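Long-range contacts in exodeoxyribonuclease III (Neisseria meningitidis, PDB 2JC4), which acts as a 3'-5' exonuclease in DNA repair, probably with magnesium or manganese, and belongs to the AP endonuclease and exonuclease III family: residues T61-A66 with D86-V91; Y105-E110 with E121-A126; P115-K120 with S170-W175. All coordinates share one frame; numbering follows the deposited sequence.

How the contacts relate
The three contacts show how chemistry follows place in an α/β sandwich. Contacts 1 and 2 are buried, whereas contact 3 lies nearer the surface, between helices, partly buried. Contact 1 bridges the two sheets, from the start of strand 65-69 to the loop before strand 91-96, with amides, a guanidinium and one backbone bond. Contact 2 is apolar, with sulfur, methyl and aromatic groups meeting between a loop and helix 115-135. Contact 3 uses the same helix but mixes aromatic packing with a salt bridge. They also touch: Arg90 NH1 lies 2.8 Å from Tyr105 O, Asp86 OD2 lies 2.8 Å from Tyr119 OH, and Lys120 NZ lies 2.8 Å from Asn108 O.

Contact 1: T61-A66 with D86-V91; sequences TYNGVA and DPQRRV
Gly64 and Arg89 supply the backbone bond between residues 61-66 and 86-91, Gly64 N donating to Arg89 O over 2.9 Å. At the backbone angles of Gly64 a CB would be jammed against the carbonyl O of Asn63. The same acceptor is touched by carbon as well, since Asn63 CB lies 3.3 Å from Arg89 O.

The polar side chains gather round Gln88 OE1. Asn63 carries CG anti to its carbonyl carbon (chi1 -56°), and from there Asn63 ND2 donates to Gln88 OE1 over 3.2 Å with an N-H...O angle of 145°. Although the two amide planes are only 13° apart, each partner is tilted out of the other's plane. Asn63 ND2 also bonds Gln59 OE1. Arg90 NH2 gives Gln88 OE1 a second hydrogen bond of 2.8 Å, and Arg90 NE adds a weak one. Asn63 OD1 lies over one face of the Arg90 guanidinium, toward its rim and 3.2 Å above the plane. Its angle to NH2 is too poor for a hydrogen bond, but an amide oxygen over a cation is probably favourable electrostatically. At the start of the second segment, Asp86 OD1 accepts from Gln88 N at 3.0 Å, an Asx turn that shapes the loop.

Val65 adds van der Waals packing on backbone: Val65 CG1 is 3.6 Å from Arg90 O, and its CG2 leans on the Arg90-Val91 peptide.

The contact joins the two sheets of the DNase I-like sandwich, linking the start of strand 65-69 to the loop that enters strand 91-96. Asn63 and Val65 also pack against Tyr105, a predicted active-site residue at the end of strand 99-105, while Arg90 and Val91 touch Trp123 of helix 115-135.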
loop_
_atom_site.group_PDB
_atom_site.type_symbol
_atom_site.label_atom_id
_atom_site.label_comp_id
_atom_site.label_asym_id
_atom_site.label_seq_id
_atom_site.Cartn_x
_atom_site.Cartn_y
_atom_site.Cartn_z
ATOM N N THR A 61 -13.558 7.481 10.766
ATOM C CA THR A 61 -13.239 6.241 11.501
ATOM C C THR A 61 -12.426 5.190 10.776
ATOM O O THR A 61 -11.517 4.645 11.371
ATOM C CB THR A 61 -14.496 5.569 12.028
ATOM O OG1 THR A 61 -15.306 6.575 12.643
ATOM C CG2 THR A 61 -14.155 4.455 13.052
ATOM N N TYR A 62 -12.770 4.916 9.515
ATOM C CA TYR A 62 -12.243 3.766 8.795
ATOM C C TYR A 62 -11.461 4.183 7.580
ATOM O O TYR A 62 -11.691 5.273 7.041
ATOM C CB TYR A 62 -13.396 2.886 8.315
ATOM C CG TYR A 62 -14.319 2.447 9.432
ATOM C CD1 TYR A 62 -13.931 1.432 10.317
ATOM C CD2 TYR A 62 -15.572 3.052 9.611
ATOM C CE1 TYR A 62 -14.764 1.039 11.374
ATOM C CE2 TYR A 62 -16.422 2.660 10.679
ATOM C CZ TYR A 62 -16.005 1.643 11.528
ATOM O OH TYR A 62 -16.826 1.222 12.557
ATOM N N ASN A 63 -10.562 3.301 7.137
ATOM C CA ASN A 63 -10.030 3.382 5.766
ATOM C C ASN A 63 -9.286 4.715 5.542
ATOM O O ASN A 63 -8.617 5.191 6.457
ATOM C CB ASN A 63 -11.156 3.183 4.731
ATOM C CG ASN A 63 -11.912 1.884 4.921
ATOM O OD1 ASN A 63 -11.328 0.836 5.160
ATOM N ND2 ASN A 63 -13.221 1.951 4.803
ATOM N N GLY A 64 -9.402 5.300 4.359
ATOM C CA GLY A 64 -8.715 6.577 4.041
ATOM C C GLY A 64 -7.381 6.338 3.393
ATOM O O GLY A 64 -6.564 5.563 3.928
ATOM N N VAL A 65 -7.157 6.997 2.236
ATOM C CA VAL A 65 -5.918 6.875 1.446
ATOM C C VAL A 65 -5.431 8.273 0.994
ATOM O O VAL A 65 -6.255 9.177 0.745
ATOM C CB VAL A 65 -6.104 5.951 0.184
ATOM C CG1 VAL A 65 -6.141 4.496 0.585
ATOM C CG2 VAL A 65 -7.403 6.309 -0.609
ATOM N N ALA A 66 -4.128 8.475 0.924
ATOM C CA ALA A 66 -3.611 9.781 0.499
ATOM C C ALA A 66 -2.383 9.603 -0.363
ATOM O O ALA A 66 -1.708 8.598 -0.243
ATOM C CB ALA A 66 -3.268 10.647 1.738
ATOM N N ASP A 86 -19.398 2.140 -3.712
ATOM C CA ASP A 86 -18.809 1.681 -2.466
ATOM C C ASP A 86 -18.370 2.944 -1.686
ATOM O O ASP A 86 -17.611 3.762 -2.208
ATOM C CB ASP A 86 -17.653 0.696 -2.758
ATOM C CG ASP A 86 -16.938 0.215 -1.487
ATOM O OD1 ASP A 86 -17.395 0.554 -0.354
ATOM O OD2 ASP A 86 -15.876 -0.457 -1.660
ATOM N N PRO A 87 -18.911 3.145 -0.462
ATOM C CA PRO A 87 -18.523 4.355 0.295
ATOM C C PRO A 87 -17.125 4.267 0.946
ATOM O O PRO A 87 -16.598 5.272 1.437
ATOM C CB PRO A 87 -19.599 4.440 1.385
ATOM C CG PRO A 87 -19.979 2.976 1.636
ATOM C CD PRO A 87 -19.928 2.341 0.254
ATOM N N GLN A 88 -16.540 3.079 0.969
ATOM C CA GLN A 88 -15.260 2.875 1.655
ATOM C C GLN A 88 -14.093 3.494 0.885
ATOM O O GLN A 88 -13.861 3.185 -0.286
ATOM C CB GLN A 88 -15.003 1.373 1.917
ATOM C CG GLN A 88 -16.083 0.765 2.864
ATOM C CD GLN A 88 -15.703 -0.577 3.474
ATOM O OE1 GLN A 88 -14.544 -0.814 3.855
ATOM N NE2 GLN A 88 -16.682 -1.469 3.561
ATOM N N ARG A 89 -13.352 4.349 1.577
ATOM C CA ARG A 89 -12.322 5.164 0.923
ATOM C C ARG A 89 -11.024 4.362 0.831
ATOM O O ARG A 89 -10.253 4.330 1.765
ATOM C CB ARG A 89 -12.150 6.481 1.677
ATOM C CG ARG A 89 -13.444 7.322 1.741
ATOM C CD ARG A 89 -14.130 7.393 0.350
ATOM N NE ARG A 89 -15.090 8.510 0.261
ATOM C CZ ARG A 89 -16.138 8.558 -0.572
ATOM N NH1 ARG A 89 -16.410 7.554 -1.421
ATOM N NH2 ARG A 89 -16.949 9.625 -0.550
ATOM N N ARG A 90 -10.809 3.721 -0.326
ATOM C CA ARG A 90 -9.733 2.689 -0.458
ATOM C C ARG A 90 -8.813 2.833 -1.640
ATOM O O ARG A 90 -7.777 2.170 -1.679
ATOM C CB ARG A 90 -10.365 1.315 -0.573
ATOM C CG ARG A 90 -11.016 0.871 0.731
ATOM C CD ARG A 90 -11.587 -0.481 0.557
ATOM N NE ARG A 90 -12.146 -0.987 1.817
ATOM C CZ ARG A 90 -11.431 -1.571 2.784
ATOM N NH1 ARG A 90 -10.094 -1.652 2.668
ATOM N NH2 ARG A 90 -12.050 -2.029 3.885
ATOM N N VAL A 91 -9.199 3.656 -2.632
ATOM C CA VAL A 91 -8.409 3.764 -3.888
ATOM C C VAL A 91 -8.314 5.247 -4.292
ATOM O O VAL A 91 -9.334 5.945 -4.453
ATOM C CB VAL A 91 -9.071 2.963 -5.042
ATOM C CG1 VAL A 91 -8.227 3.019 -6.349
ATOM C CG2 VAL A 91 -9.342 1.506 -4.643
#

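Contact 2: Y105-E110 with E121-A126; sequences YCVNGE and EQWFAA. With ACT (acetate ion), chain F.
Cys106 and Val107 meet Trp123 and Phe124 in a buried, apolar contact, where the loop leaving strand 99-105 lies against helix 115-135. The Val107 and Trp123 side chains pass alongside one another, pointing opposite ways. With Val107 CG1 anti to the backbone N (chi1 -174°), CG2 is left anti to the carbonyl carbon, and Val107 CG2 sits over one face of the indole, 3.5 Å from Trp123 CG. This is a CH-pi contact: CG2 sits 26° off the normal of the five-membered ring.

Cys106 touches both aromatic side chains. Its SG comes within 3.4 Å of Trp123 CZ3, obliquely, and makes a second sulfur-aromatic contact with Phe124, while Cys106 CB lies 3.5 Å from Phe124 CZ. The aromatic pair also packs together, Trp123 CZ3 standing 4.0 Å above the centre of the Phe124 ring.

The elements belong to a beta-alpha-beta crossover, in which strand 99-105 passes through this loop and helix 115-135 into the parallel neighbouring strand 141-144. Further along the loop, Asn108 OD1 accepts from Glu110 N at 2.9 Å, on a lone pair, forming an Asx turn. Asn108 ND2 holds an acetate, probably from the crystallisation liquor, through its O at 3.1 Å. Tyr105, predicted to be catalytic, directs its CB away from the helix and packs beside the magnesium ligand Glu34, and Cys106 O accepts from Asn148 ND2.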
loop_
_atom_site.group_PDB
_atom_site.type_symbol
_atom_site.label_atom_id
_atom_site.label_comp_id
_atom_site.label_asym_id
_atom_site.label_seq_id
_atom_site.Cartn_x
_atom_site.Cartn_y
_atom_site.Cartn_z
ATOM N N TYR A 105 -5.798 0.768 -0.238
ATOM C CA TYR A 105 -5.928 0.144 1.058
ATOM C C TYR A 105 -6.947 -0.988 0.839
ATOM O O TYR A 105 -8.167 -0.743 0.839
ATOM C CB TYR A 105 -6.408 1.151 2.144
ATOM C CG TYR A 105 -6.759 0.391 3.392
ATOM C CD1 TYR A 105 -5.857 -0.543 3.911
ATOM C CD2 TYR A 105 -8.022 0.528 4.014
ATOM C CE1 TYR A 105 -6.179 -1.310 5.056
ATOM C CE2 TYR A 105 -8.339 -0.231 5.175
ATOM C CZ TYR A 105 -7.415 -1.156 5.654
ATOM O OH TYR A 105 -7.698 -1.962 6.746
ATOM N N CYS A 106 -6.455 -2.208 0.570
ATOM C CA CYS A 106 -7.317 -3.289 0.101
ATOM C C CYS A 106 -8.102 -3.865 1.260
ATOM O O CYS A 106 -7.659 -3.815 2.430
ATOM C CB CYS A 106 -6.517 -4.422 -0.550
ATOM S SG CYS A 106 -5.606 -3.881 -2.028
ATOM N N VAL A 107 -9.236 -4.454 0.923
ATOM C CA VAL A 107 -10.103 -5.079 1.930
ATOM C C VAL A 107 -9.357 -6.140 2.752
ATOM O O VAL A 107 -8.787 -7.086 2.201
ATOM C CB VAL A 107 -11.376 -5.694 1.289
ATOM C CG1 VAL A 107 -12.327 -6.206 2.366
ATOM C CG2 VAL A 107 -12.070 -4.653 0.403
ATOM N N ASN A 108 -9.407 -5.999 4.074
ATOM C CA ASN A 108 -8.833 -6.989 4.959
ATOM C C ASN A 108 -9.467 -8.366 4.743
ATOM O O ASN A 108 -8.757 -9.339 4.452
ATOM C CB ASN A 108 -8.931 -6.531 6.427
ATOM C CG ASN A 108 -8.303 -7.549 7.403
ATOM O OD1 ASN A 108 -8.791 -8.677 7.539
ATOM N ND2 ASN A 108 -7.203 -7.160 8.033
ATOM N N GLY A 109 -10.796 -8.447 4.886
ATOM C CA GLY A 109 -11.516 -9.691 4.618
ATOM C C GLY A 109 -11.965 -10.387 5.886
ATOM O O GLY A 109 -12.922 -11.140 5.843
ATOM N N GLU A 110 -11.244 -10.144 6.982
ATOM C CA GLU A 110 -11.576 -10.607 8.345
ATOM C C GLU A 110 -11.306 -12.080 8.584
ATOM O O GLU A 110 -10.492 -12.431 9.435
ATOM C CB GLU A 110 -13.036 -10.288 8.713
ATOM C CG GLU A 110 -13.360 -10.482 10.202
ATOM C CD GLU A 110 -14.703 -9.857 10.549
ATOM O OE1 GLU A 110 -15.739 -10.312 9.997
ATOM O OE2 GLU A 110 -14.711 -8.890 11.320
ATOM N N GLU A 121 -13.485 -10.278 -2.287
ATOM C CA GLU A 121 -13.457 -10.875 -3.630
ATOM C C GLU A 121 -13.981 -9.898 -4.670
ATOM O O GLU A 121 -13.368 -9.711 -5.705
ATOM C CB GLU A 121 -14.275 -12.177 -3.657
ATOM C CG GLU A 121 -14.328 -12.897 -5.017
ATOM C CD GLU A 121 -15.210 -14.141 -4.972
ATOM O OE1 GLU A 121 -15.976 -14.337 -4.012
ATOM O OE2 GLU A 121 -15.113 -14.937 -5.911
ATOM N N GLN A 122 -15.130 -9.276 -4.397
ATOM C CA GLN A 122 -15.762 -8.418 -5.415
ATOM C C GLN A 122 -14.915 -7.156 -5.614
ATOM O O GLN A 122 -14.829 -6.614 -6.727
ATOM C CB GLN A 122 -17.167 -8.016 -4.956
ATOM C CG GLN A 122 -18.116 -9.211 -4.612
ATOM C CD GLN A 122 -19.400 -8.780 -3.847
ATOM O OE1 GLN A 122 -19.366 -7.944 -2.926
ATOM N NE2 GLN A 122 -20.535 -9.370 -4.231
ATOM N N TRP A 123 -14.345 -6.670 -4.517
ATOM C CA TRP A 123 -13.542 -5.452 -4.501
ATOM C C TRP A 123 -12.248 -5.696 -5.320
ATOM O O TRP A 123 -11.858 -4.885 -6.166
ATOM C CB TRP A 123 -13.260 -5.028 -3.041
ATOM C CG TRP A 123 -12.574 -3.709 -2.929
ATOM C CD1 TRP A 123 -13.162 -2.472 -2.768
ATOM C CD2 TRP A 123 -11.178 -3.483 -3.007
ATOM N NE1 TRP A 123 -12.191 -1.491 -2.720
ATOM C CE2 TRP A 123 -10.970 -2.090 -2.893
ATOM C CE3 TRP A 123 -10.078 -4.315 -3.200
ATOM C CZ2 TRP A 123 -9.704 -1.523 -2.950
ATOM C CZ3 TRP A 123 -8.814 -3.738 -3.243
ATOM C CH2 TRP A 123 -8.646 -2.365 -3.107
ATOM N N PHE A 124 -11.576 -6.818 -5.083
ATOM C CA PHE A 124 -10.393 -7.130 -5.904
ATOM C C PHE A 124 -10.685 -7.279 -7.409
ATOM O O PHE A 124 -9.846 -6.900 -8.264
ATOM C CB PHE A 124 -9.663 -8.355 -5.350
ATOM C CG PHE A 124 -8.591 -8.004 -4.345
ATOM C CD1 PHE A 124 -8.895 -7.876 -2.980
ATOM C CD2 PHE A 124 -7.289 -7.767 -4.772
ATOM C CE1 PHE A 124 -7.934 -7.538 -2.041
ATOM C CE2 PHE A 124 -6.289 -7.419 -3.831
ATOM C CZ PHE A 124 -6.600 -7.321 -2.471
ATOM N N ALA A 125 -11.853 -7.846 -7.731
ATOM C CA ALA A 125 -12.275 -7.995 -9.125
ATOM C C ALA A 125 -12.407 -6.606 -9.720
ATOM O O ALA A 125 -11.999 -6.361 -10.871
ATOM C CB ALA A 125 -13.621 -8.710 -9.197
ATOM N N ALA A 126 -13.007 -5.698 -8.951
ATOM C CA ALA A 126 -13.190 -4.318 -9.428
ATOM C C ALA A 126 -11.832 -3.607 -9.564
ATOM O O ALA A 126 -11.605 -2.839 -10.499
ATOM C CB ALA A 126 -14.133 -3.535 -8.518
HETATM C C ACT F . -4.165 -7.409 9.763
HETATM O O ACT F . -4.955 -8.376 9.787
HETATM O OXT ACT F . -4.417 -6.430 10.513
HETATM C CH3 ACT F . -2.999 -7.488 8.846
#

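Contact 3: P115-K120 with S170-W175; sequences PKFKYK and SVERQW. With 2HP (dihydrogenphosphate ion), chain G.
Helix segments 115-120 and 170-175 run nearly parallel, their axes 24° apart and 12.3 Å distant at closest approach, with Lys120 and Glu172 nearest in backbone. The pair belongs to the helical layer that flanks a sheet of the DNase I-like α/β sandwich, and so wide a spacing is bridged by long and aromatic side chains.

Phe117 CG is anti to the backbone N (chi1 -162°), and the ring reaches from there toward helix 170-180. Trp175 CH2 lies over one face of that ring, 3.6 Å from Phe117 CZ, but the two ring planes are 40° apart, which makes the pairing oblique. Two groups meet the phenyl edge in its plane. Val171 CG1 approaches tip to tip, 3.7 Å from Phe117 CZ, and the Glu172 carboxylate stands steeply to the ring with CD 3.6 Å from Phe117 CE1. Within its own helix, Trp175 lays one indole face over Val171 O and Glu172 CA.

Lys120 combines packing with charge. Its extended chain passes the Trp175 rim: Lys120 CG lies 3.7 Å from Trp175 CZ3, and Lys120 CD is in the plane of the indole. Beyond the ring, the ammonium is gripped by three oxygens: Glu172 OE2, Asn108 O and Asn148 O. The last two tie the helix to loops, Asn148 being a predicted metal-site residue, and all three would be expected to favour a charged lysine at this buried position. Glu172 is anchored, OE2 accepting also from His167 N and OE1 bonding Ser169 OG. On another side of helix 115-135, Lys116 NZ binds O1 of a dihydrogenphosphate ion at 3.0 Å. The salt bridge is short: Lys120 NZ meets Glu172 OE2 at 2.6 Å, on the anti lone pair, the two side chains crossing at about a right angle.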
loop_
_atom_site.group_PDB
_atom_site.type_symbol
_atom_site.label_atom_id
_atom_site.label_comp_id
_atom_site.label_asym_id
_atom_site.label_seq_id
_atom_site.Cartn_x
_atom_site.Cartn_y
_atom_site.Cartn_z
ATOM N N PRO A 115 -18.695 -12.400 5.770
ATOM C CA PRO A 115 -19.273 -11.691 4.646
ATOM C C PRO A 115 -18.289 -10.668 4.062
ATOM O O PRO A 115 -18.380 -10.316 2.893
ATOM C CB PRO A 115 -20.468 -10.941 5.251
ATOM C CG PRO A 115 -20.690 -11.459 6.588
ATOM C CD PRO A 115 -19.486 -12.267 7.017
ATOM N N LYS A 116 -17.379 -10.169 4.893
ATOM C CA LYS A 116 -16.328 -9.243 4.416
ATOM C C LYS A 116 -15.343 -9.902 3.452
ATOM O O LYS A 116 -14.697 -9.225 2.689
ATOM C CB LYS A 116 -15.614 -8.577 5.594
ATOM C CG LYS A 116 -16.527 -7.711 6.430
ATOM C CD LYS A 116 -15.815 -7.121 7.636
ATOM C CE LYS A 116 -16.840 -6.331 8.444
ATOM N NZ LYS A 116 -16.178 -5.556 9.530
ATOM N N PHE A 117 -15.252 -11.228 3.464
ATOM C CA PHE A 117 -14.427 -11.940 2.498
ATOM C C PHE A 117 -15.071 -11.964 1.096
ATOM O O PHE A 117 -14.360 -11.992 0.072
ATOM C CB PHE A 117 -14.139 -13.377 2.979
ATOM C CG PHE A 117 -12.970 -14.032 2.275
ATOM C CD1 PHE A 117 -11.669 -13.632 2.568
ATOM C CD2 PHE A 117 -13.165 -15.049 1.332
ATOM C CE1 PHE A 117 -10.585 -14.255 1.965
ATOM C CE2 PHE A 117 -12.070 -15.649 0.711
ATOM C CZ PHE A 117 -10.791 -15.237 1.032
ATOM N N LYS A 118 -16.420 -11.992 1.038
ATOM C CA LYS A 118 -17.103 -11.859 -0.254
ATOM C C LYS A 118 -16.897 -10.435 -0.787
ATOM O O LYS A 118 -16.690 -10.251 -1.994
ATOM C CB LYS A 118 -18.622 -12.185 -0.178
ATOM C CG LYS A 118 -18.921 -13.643 0.222
ATOM C CD LYS A 118 -19.738 -14.368 -0.840
ATOM C CE LYS A 118 -19.674 -15.888 -0.670
ATOM N NZ LYS A 118 -20.621 -16.357 0.396
ATOM N N TYR A 119 -16.990 -9.449 0.111
ATOM C CA TYR A 119 -16.655 -8.055 -0.224
ATOM C C TYR A 119 -15.243 -8.016 -0.783
ATOM O O TYR A 119 -15.033 -7.472 -1.856
ATOM C CB TYR A 119 -16.840 -7.124 0.971
ATOM C CG TYR A 119 -16.335 -5.689 0.838
ATOM C CD1 TYR A 119 -16.591 -4.912 -0.314
ATOM C CD2 TYR A 119 -15.632 -5.094 1.894
ATOM C CE1 TYR A 119 -16.108 -3.571 -0.406
ATOM C CE2 TYR A 119 -15.167 -3.790 1.817
ATOM C CZ TYR A 119 -15.398 -3.040 0.650
ATOM O OH TYR A 119 -14.943 -1.748 0.608
ATOM N N LYS A 120 -14.282 -8.623 -0.085
ATOM C CA LYS A 120 -12.898 -8.643 -0.559
ATOM C C LYS A 120 -12.802 -9.159 -1.998
ATOM O O LYS A 120 -12.095 -8.573 -2.823
ATOM C CB LYS A 120 -11.986 -9.488 0.354
ATOM C CG LYS A 120 -10.490 -9.306 0.081
ATOM C CD LYS A 120 -9.629 -10.087 1.109
ATOM C CE LYS A 120 -8.124 -9.721 1.001
ATOM N NZ LYS A 120 -7.319 -10.216 2.165
ATOM N N SER A 170 -5.023 -19.708 -0.485
ATOM C CA SER A 170 -4.831 -19.978 -1.911
ATOM C C SER A 170 -5.679 -19.056 -2.794
ATOM O O SER A 170 -5.194 -18.502 -3.810
ATOM C CB SER A 170 -5.100 -21.464 -2.200
ATOM O OG SER A 170 -6.451 -21.837 -1.881
ATOM N N VAL A 171 -6.925 -18.829 -2.409
ATOM C CA VAL A 171 -7.761 -17.958 -3.251
ATOM C C VAL A 171 -7.301 -16.485 -3.227
ATOM O O VAL A 171 -7.269 -15.830 -4.266
ATOM C CB VAL A 171 -9.279 -18.111 -2.960
ATOM C CG1 VAL A 171 -9.635 -17.667 -1.527
ATOM C CG2 VAL A 171 -10.099 -17.392 -4.028
ATOM N N GLU A 172 -6.959 -15.975 -2.049
ATOM C CA GLU A 172 -6.391 -14.613 -1.943
ATOM C C GLU A 172 -5.134 -14.515 -2.776
ATOM O O GLU A 172 -4.914 -13.519 -3.493
ATOM C CB GLU A 172 -6.068 -14.285 -0.489
ATOM C CG GLU A 172 -7.293 -13.875 0.341
ATOM C CD GLU A 172 -6.985 -13.881 1.849
ATOM O OE1 GLU A 172 -6.710 -14.964 2.388
ATOM O OE2 GLU A 172 -6.995 -12.810 2.492
ATOM N N ARG A 173 -4.312 -15.563 -2.730
ATOM C CA ARG A 173 -3.084 -15.550 -3.536
ATOM C C ARG A 173 -3.395 -15.520 -5.036
ATOM O O ARG A 173 -2.707 -14.846 -5.814
ATOM C CB ARG A 173 -2.163 -16.698 -3.124
ATOM C CG ARG A 173 -1.587 -16.454 -1.758
ATOM C CD ARG A 173 -0.883 -17.664 -1.201
ATOM N NE ARG A 173 -0.165 -17.256 0.027
ATOM C CZ ARG A 173 0.346 -18.108 0.904
ATOM N NH1 ARG A 173 0.234 -19.427 0.697
ATOM N NH2 ARG A 173 1.007 -17.648 1.968
ATOM N N GLN A 174 -4.501 -16.156 -5.422
ATOM C CA GLN A 174 -4.969 -16.030 -6.806
ATOM C C GLN A 174 -5.396 -14.612 -7.180
ATOM O O GLN A 174 -5.094 -14.164 -8.292
ATOM C CB GLN A 174 -6.084 -17.019 -7.138
ATOM C CG GLN A 174 -6.365 -17.095 -8.688
ATOM C CD GLN A 174 -5.099 -17.397 -9.508
ATOM O OE1 GLN A 174 -4.452 -18.450 -9.349
ATOM N NE2 GLN A 174 -4.747 -16.482 -10.393
ATOM N N TRP A 175 -6.059 -13.900 -6.267
ATOM C CA TRP A 175 -6.419 -12.497 -6.521
ATOM C C TRP A 175 -5.182 -11.629 -6.692
ATOM O O TRP A 175 -5.158 -10.776 -7.577
ATOM C CB TRP A 175 -7.326 -11.916 -5.427
ATOM C CG TRP A 175 -8.561 -12.745 -5.211
ATOM C CD1 TRP A 175 -9.157 -13.604 -6.108
ATOM C CD2 TRP A 175 -9.351 -12.801 -4.009
ATOM N NE1 TRP A 175 -10.252 -14.207 -5.519
ATOM C CE2 TRP A 175 -10.387 -13.731 -4.233
ATOM C CE3 TRP A 175 -9.250 -12.186 -2.755
ATOM C CZ2 TRP A 175 -11.329 -14.042 -3.254
ATOM C CZ3 TRP A 175 -10.186 -12.507 -1.768
ATOM C CH2 TRP A 175 -11.213 -13.419 -2.035
HETATM P P 2HP G . -16.831 -1.904 8.246
HETATM O O1 2HP G . -15.635 -2.721 8.780
HETATM O O2 2HP G . -17.818 -2.599 7.296
HETATM O O3 2HP G . -16.177 -0.598 7.527
HETATM O O4 2HP G . -17.619 -1.444 9.569
#